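PDB 4MO9: periplasmic binding protein from Veillonella parvula, which probably captures a solute, perhaps an iron-siderophore complex, and delivers it to a membrane ABC transporter. Local coordinates for residues T28-T33 with I142-I147; K199-L204 with D234-D239. All coordinates share one frame; numbering follows the deposited sequence.

Contact 1: residues T28-T33 with I142-I147; sequences TGRTVT and IQTIYI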
# COMPACT_ATOMS: atom_id res chain seq x y z
N THR A 28 -13.46 -10.20 -9.27
CA THR A 28 -14.36 -9.73 -10.33
C THR A 28 -15.54 -10.68 -10.52
O THR A 28 -16.41 -10.44 -11.38
CB THR A 28 -13.65 -9.56 -11.70
OG1 THR A 28 -13.30 -10.85 -12.22
CG2 THR A 28 -12.39 -8.72 -11.57
N GLY A 29 -15.56 -11.76 -9.75
CA GLY A 29 -16.63 -12.73 -9.87
C GLY A 29 -16.30 -13.92 -10.75
O GLY A 29 -17.18 -14.75 -11.02
N ARG A 30 -15.05 -14.03 -11.21
CA ARG A 30 -14.67 -15.16 -12.06
C ARG A 30 -14.51 -16.43 -11.26
O ARG A 30 -13.88 -16.44 -10.18
CB ARG A 30 -13.38 -14.88 -12.84
CG ARG A 30 -13.50 -13.73 -13.83
CD ARG A 30 -12.14 -13.32 -14.39
NE ARG A 30 -11.46 -14.37 -15.16
CZ ARG A 30 -10.45 -15.10 -14.70
NH1 ARG A 30 -10.01 -14.94 -13.46
NH2 ARG A 30 -9.87 -16.00 -15.48
N THR A 31 -15.08 -17.51 -11.78
CA THR A 31 -14.93 -18.82 -11.18
C THR A 31 -13.67 -19.50 -11.73
O THR A 31 -13.61 -19.87 -12.91
CB THR A 31 -16.16 -19.69 -11.45
OG1 THR A 31 -17.31 -19.08 -10.83
CG2 THR A 31 -15.96 -21.07 -10.85
N VAL A 32 -12.68 -19.67 -10.87
CA VAL A 32 -11.38 -20.19 -11.28
C VAL A 32 -11.13 -21.53 -10.58
O VAL A 32 -11.28 -21.63 -9.36
CB VAL A 32 -10.27 -19.17 -10.94
CG1 VAL A 32 -8.91 -19.71 -11.35
CG2 VAL A 32 -10.54 -17.83 -11.62
N THR A 33 -10.74 -22.54 -11.35
CA THR A 33 -10.57 -23.88 -10.79
C THR A 33 -9.12 -24.35 -10.80
O THR A 33 -8.47 -24.34 -11.86
CB THR A 33 -11.41 -24.90 -11.56
OG1 THR A 33 -12.78 -24.46 -11.58
CG2 THR A 33 -11.33 -26.27 -10.90
N ILE A 142 -2.17 -21.87 -17.58
CA ILE A 142 -1.92 -21.14 -16.34
C ILE A 142 -3.17 -20.37 -15.91
O ILE A 142 -3.79 -19.68 -16.74
CB ILE A 142 -0.73 -20.16 -16.51
CG1 ILE A 142 0.53 -20.94 -16.92
CG2 ILE A 142 -0.49 -19.35 -15.25
CD1 ILE A 142 1.55 -20.12 -17.68
N GLN A 143 -3.54 -20.47 -14.64
CA GLN A 143 -4.77 -19.82 -14.16
C GLN A 143 -4.54 -18.38 -13.76
O GLN A 143 -3.48 -18.04 -13.23
CB GLN A 143 -5.38 -20.61 -13.00
CG GLN A 143 -5.62 -22.08 -13.35
CD GLN A 143 -6.44 -22.24 -14.61
OE1 GLN A 143 -7.57 -21.73 -14.70
NE2 GLN A 143 -5.89 -22.94 -15.60
N THR A 144 -5.53 -17.53 -14.01
CA THR A 144 -5.47 -16.12 -13.62
C THR A 144 -6.46 -15.89 -12.47
O THR A 144 -7.62 -16.35 -12.55
CB THR A 144 -5.86 -15.21 -14.79
OG1 THR A 144 -4.89 -15.34 -15.85
CG2 THR A 144 -5.95 -13.76 -14.35
N ILE A 145 -6.02 -15.20 -11.42
CA ILE A 145 -6.91 -14.83 -10.32
C ILE A 145 -6.81 -13.33 -10.08
O ILE A 145 -5.74 -12.82 -9.70
CB ILE A 145 -6.57 -15.62 -9.03
CG1 ILE A 145 -6.83 -17.12 -9.24
CG2 ILE A 145 -7.40 -15.13 -7.86
CD1 ILE A 145 -6.61 -17.97 -7.97
N TYR A 146 -7.90 -12.60 -10.30
CA TYR A 146 -7.84 -11.13 -10.11
C TYR A 146 -8.05 -10.75 -8.65
O TYR A 146 -8.89 -11.34 -7.97
CB TYR A 146 -8.88 -10.42 -10.99
CG TYR A 146 -8.56 -10.55 -12.46
CD1 TYR A 146 -7.34 -10.10 -12.97
CD2 TYR A 146 -9.47 -11.13 -13.34
CE1 TYR A 146 -7.04 -10.23 -14.31
CE2 TYR A 146 -9.17 -11.26 -14.69
CZ TYR A 146 -7.95 -10.80 -15.16
OH TYR A 146 -7.64 -10.93 -16.50
N ILE A 147 -7.29 -9.76 -8.17
CA ILE A 147 -7.41 -9.28 -6.80
C ILE A 147 -7.46 -7.74 -6.88
O ILE A 147 -7.17 -7.16 -7.92
CB ILE A 147 -6.20 -9.71 -5.94
CG1 ILE A 147 -4.91 -9.10 -6.49
CG2 ILE A 147 -6.09 -11.25 -5.90
CD1 ILE A 147 -3.70 -9.29 -5.57
O HOH W 1 -7.86 -18.23 -15.49
O HOH W 2 -9.94 -22.13 -14.06
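The guanidinium of Arg-30 and the ring of Tyr-146 meet with their planes 65° apart. CE2 of the tyrosine lies over one face of the guanidinium, 4.0 Å from Arg-30 CZ, while Thr-144 O and water 1 sit at the guanidinium edge, in its plane. Around the tyrosine ring, Arg-30 CD comes to the edge, 3.6 Å from Tyr-146 CD2, and Thr-144 CG2 covers one face near the rim. The setting is a small N-terminal beta hairpin, strands 22-25 and 31-34, laid on strand 143-147, the outermost strand of a four-stranded parallel sheet. It illustrates how an edge strand can be closed by side chains and water instead of another strand. Arg-30 bends at chi3 (63°), which carries NE toward Tyr-146 CE2. Beyond that bend, Arg-30 NH1 gives Thr-144 O a nearly straight hydrogen bond of 2.9 Å (172° at the hydrogen), approaching from above the carbonyl plane. The other nitrogen, Arg-30 NH2, reaches water 1 at 3.0 Å, and the same water accepts from Thr-144 N at 2.8 Å; one side chain thus serves both backbone polar groups of Thr-144, the carbonyl directly and the N-H through water 1. Asp-26 in the hairpin turn forms a salt bridge with NH1 and takes the N-H of Tyr-146, which should help to fix the guanidinium. Tyr-146 OH is hydrogen-bonded to Glu-130. Farther along, the chemistry turns apolar: Val-32 CG1 packs on Ile-145 CG1 at 3.9 Å, and Val-32 CG2 rests 3.4 Å from Thr-144 O. At the far end a second water joins the two strands, accepting from Thr-33 N and donating a short bond of 2.5 Å to Gln-143 OE1.

Contact 2: residues K199-L204 with D234-D239; sequences KPTVYL and DVITKD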
# COMPACT_ATOMS: atom_id res chain seq x y z
N LYS A 199 -15.47 18.70 9.54
CA LYS A 199 -14.34 17.94 9.03
C LYS A 199 -13.11 18.83 8.98
O LYS A 199 -13.20 19.99 8.56
CB LYS A 199 -14.66 17.39 7.64
CG LYS A 199 -15.93 16.52 7.61
CD LYS A 199 -16.18 15.91 6.23
CE LYS A 199 -17.39 14.98 6.26
NZ LYS A 199 -17.30 13.94 7.32
N PRO A 200 -11.96 18.31 9.42
CA PRO A 200 -10.75 19.11 9.27
C PRO A 200 -10.33 19.15 7.81
O PRO A 200 -10.45 18.13 7.11
CB PRO A 200 -9.71 18.36 10.11
CG PRO A 200 -10.23 17.00 10.25
CD PRO A 200 -11.74 17.10 10.22
N THR A 201 -9.86 20.31 7.36
CA THR A 201 -9.33 20.45 6.02
C THR A 201 -7.91 19.91 6.02
O THR A 201 -7.16 20.12 6.98
CB THR A 201 -9.33 21.93 5.55
OG1 THR A 201 -8.72 22.75 6.55
CG2 THR A 201 -10.76 22.41 5.31
N VAL A 202 -7.53 19.21 4.96
CA VAL A 202 -6.21 18.61 4.90
C VAL A 202 -5.52 18.81 3.55
O VAL A 202 -6.16 18.67 2.49
CB VAL A 202 -6.27 17.10 5.27
CG1 VAL A 202 -7.22 16.34 4.35
CG2 VAL A 202 -4.89 16.47 5.23
N TYR A 203 -4.24 19.18 3.58
CA TYR A 203 -3.43 19.19 2.37
C TYR A 203 -2.55 17.94 2.35
O TYR A 203 -1.83 17.68 3.32
CB TYR A 203 -2.59 20.47 2.25
CG TYR A 203 -1.54 20.37 1.17
CD1 TYR A 203 -1.90 20.06 -0.14
CD2 TYR A 203 -0.19 20.54 1.45
CE1 TYR A 203 -0.95 19.94 -1.14
CE2 TYR A 203 0.77 20.42 0.46
CZ TYR A 203 0.38 20.12 -0.84
OH TYR A 203 1.32 20.00 -1.84
N LEU A 204 -2.62 17.17 1.26
CA LEU A 204 -1.91 15.90 1.16
C LEU A 204 -0.84 16.00 0.08
O LEU A 204 -1.10 16.50 -1.01
CB LEU A 204 -2.88 14.78 0.77
CG LEU A 204 -4.10 14.51 1.64
CD1 LEU A 204 -5.06 13.55 0.92
CD2 LEU A 204 -3.68 13.91 2.97
N ASP A 234 -11.78 16.81 4.93
CA ASP A 234 -12.08 17.63 3.76
C ASP A 234 -10.78 17.88 2.99
O ASP A 234 -9.96 18.71 3.38
CB ASP A 234 -12.70 18.97 4.20
CG ASP A 234 -13.19 19.80 3.03
OD1 ASP A 234 -12.95 19.41 1.86
OD2 ASP A 234 -13.82 20.86 3.26
N VAL A 235 -10.59 17.15 1.89
CA VAL A 235 -9.38 17.27 1.08
C VAL A 235 -9.36 18.59 0.28
O VAL A 235 -10.11 18.74 -0.68
CB VAL A 235 -9.24 16.06 0.13
CG1 VAL A 235 -7.97 16.17 -0.69
CG2 VAL A 235 -9.25 14.76 0.92
N ILE A 236 -8.49 19.53 0.66
CA ILE A 236 -8.55 20.88 0.07
C ILE A 236 -8.34 20.89 -1.45
O ILE A 236 -8.75 21.83 -2.13
CB ILE A 236 -7.56 21.88 0.75
CG1 ILE A 236 -6.10 21.58 0.37
CG2 ILE A 236 -7.77 21.93 2.27
CD1 ILE A 236 -5.12 22.71 0.76
N THR A 237 -7.69 19.85 -1.96
CA THR A 237 -7.38 19.76 -3.39
C THR A 237 -8.43 18.97 -4.19
O THR A 237 -8.27 18.81 -5.40
CB THR A 237 -6.00 19.10 -3.61
OG1 THR A 237 -5.87 17.96 -2.76
CG2 THR A 237 -4.86 20.08 -3.32
N LYS A 238 -9.47 18.49 -3.52
CA LYS A 238 -10.47 17.60 -4.15
C LYS A 238 -11.06 18.11 -5.48
O LYS A 238 -11.40 17.30 -6.35
CB LYS A 238 -11.60 17.25 -3.16
CG LYS A 238 -12.55 18.40 -2.86
CD LYS A 238 -13.36 18.13 -1.59
CE LYS A 238 -14.25 19.33 -1.26
NZ LYS A 238 -14.69 19.36 0.17
N ASP A 239 -11.18 19.43 -5.64
CA ASP A 239 -11.76 20.01 -6.85
C ASP A 239 -10.71 20.46 -7.88
O ASP A 239 -11.02 20.59 -9.06
CB ASP A 239 -12.66 21.20 -6.51
CG ASP A 239 -13.97 20.78 -5.88
OD1 ASP A 239 -14.52 19.72 -6.28
OD2 ASP A 239 -14.46 21.51 -4.99
O HOH W 3 -5.00 17.93 -0.22
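Ile-236 packs against Thr-201, Val-202 and Tyr-203 where two parallel strands of a beta-alpha-beta unit, 201-206 and 234-235, lie side by side with helix 224-230 between them in sequence. Ile-236 CB stands 3.9 Å from Val-202 O. From there Ile-236 CG2 turns to Thr-201 CB, at 3.6 Å, and CG1, set between the backbone N and the carbonyl carbon (chi1 72°), passes over Val-202 O toward Tyr-203 CA. The tip, Ile-236 CD1, ends 3.7 Å from Tyr-203 CB. Phe-251 and Lys-255 of helix 249-255 also touch this side chain. An alanine here would probably open a gap beside Thr-201 and Tyr-203, leaving Tyr-203 CB without the CD1 methyl. The backbone pairing is brief: Asp-234 N donates a hydrogen bond to Pro-200 O at 2.9 Å, Val-202 N to Asp-234 O, and Ile-236 N to Val-202 O at 3.1 Å. Asp-234 thus pairs with both Pro-200 and Val-202, and Val-202 with both Asp-234 and Ile-236, as in parallel strands. On the sheet face that carries Val-202 and Val-235, Leu-204 CD1 adds a contact to Val-235 CG1 at 4.2 Å, and both side chains touch Ala-228 of helix 224-230. A type I turn, Val-235 to Lys-238, then leads the chain away. Thr-237 OG1, also bonded to Phe-218 O, accepts at 2.7 Å from water 3, which donates to Val-202 O as well and accepts from Leu-204 N.

In the fold
Contacts 1 and 2 lie in different sheets, their centres about 37 Å apart, and have no element in common. Both are partly buried and both involve an outermost strand, but on different sides of it. In contact 2 the short strand 234-235 is itself the edge and pairs with its inner neighbour through regular backbone bonds and apolar side chains, with one water bridging where the strand gives way to the turn. In contact 1 a hairpin from outside the parallel sheet meets the outer side of the edge strand; with no backbone pairing between them, the two are joined by side chains and water, a charged arginine and the apolar Val-32 included.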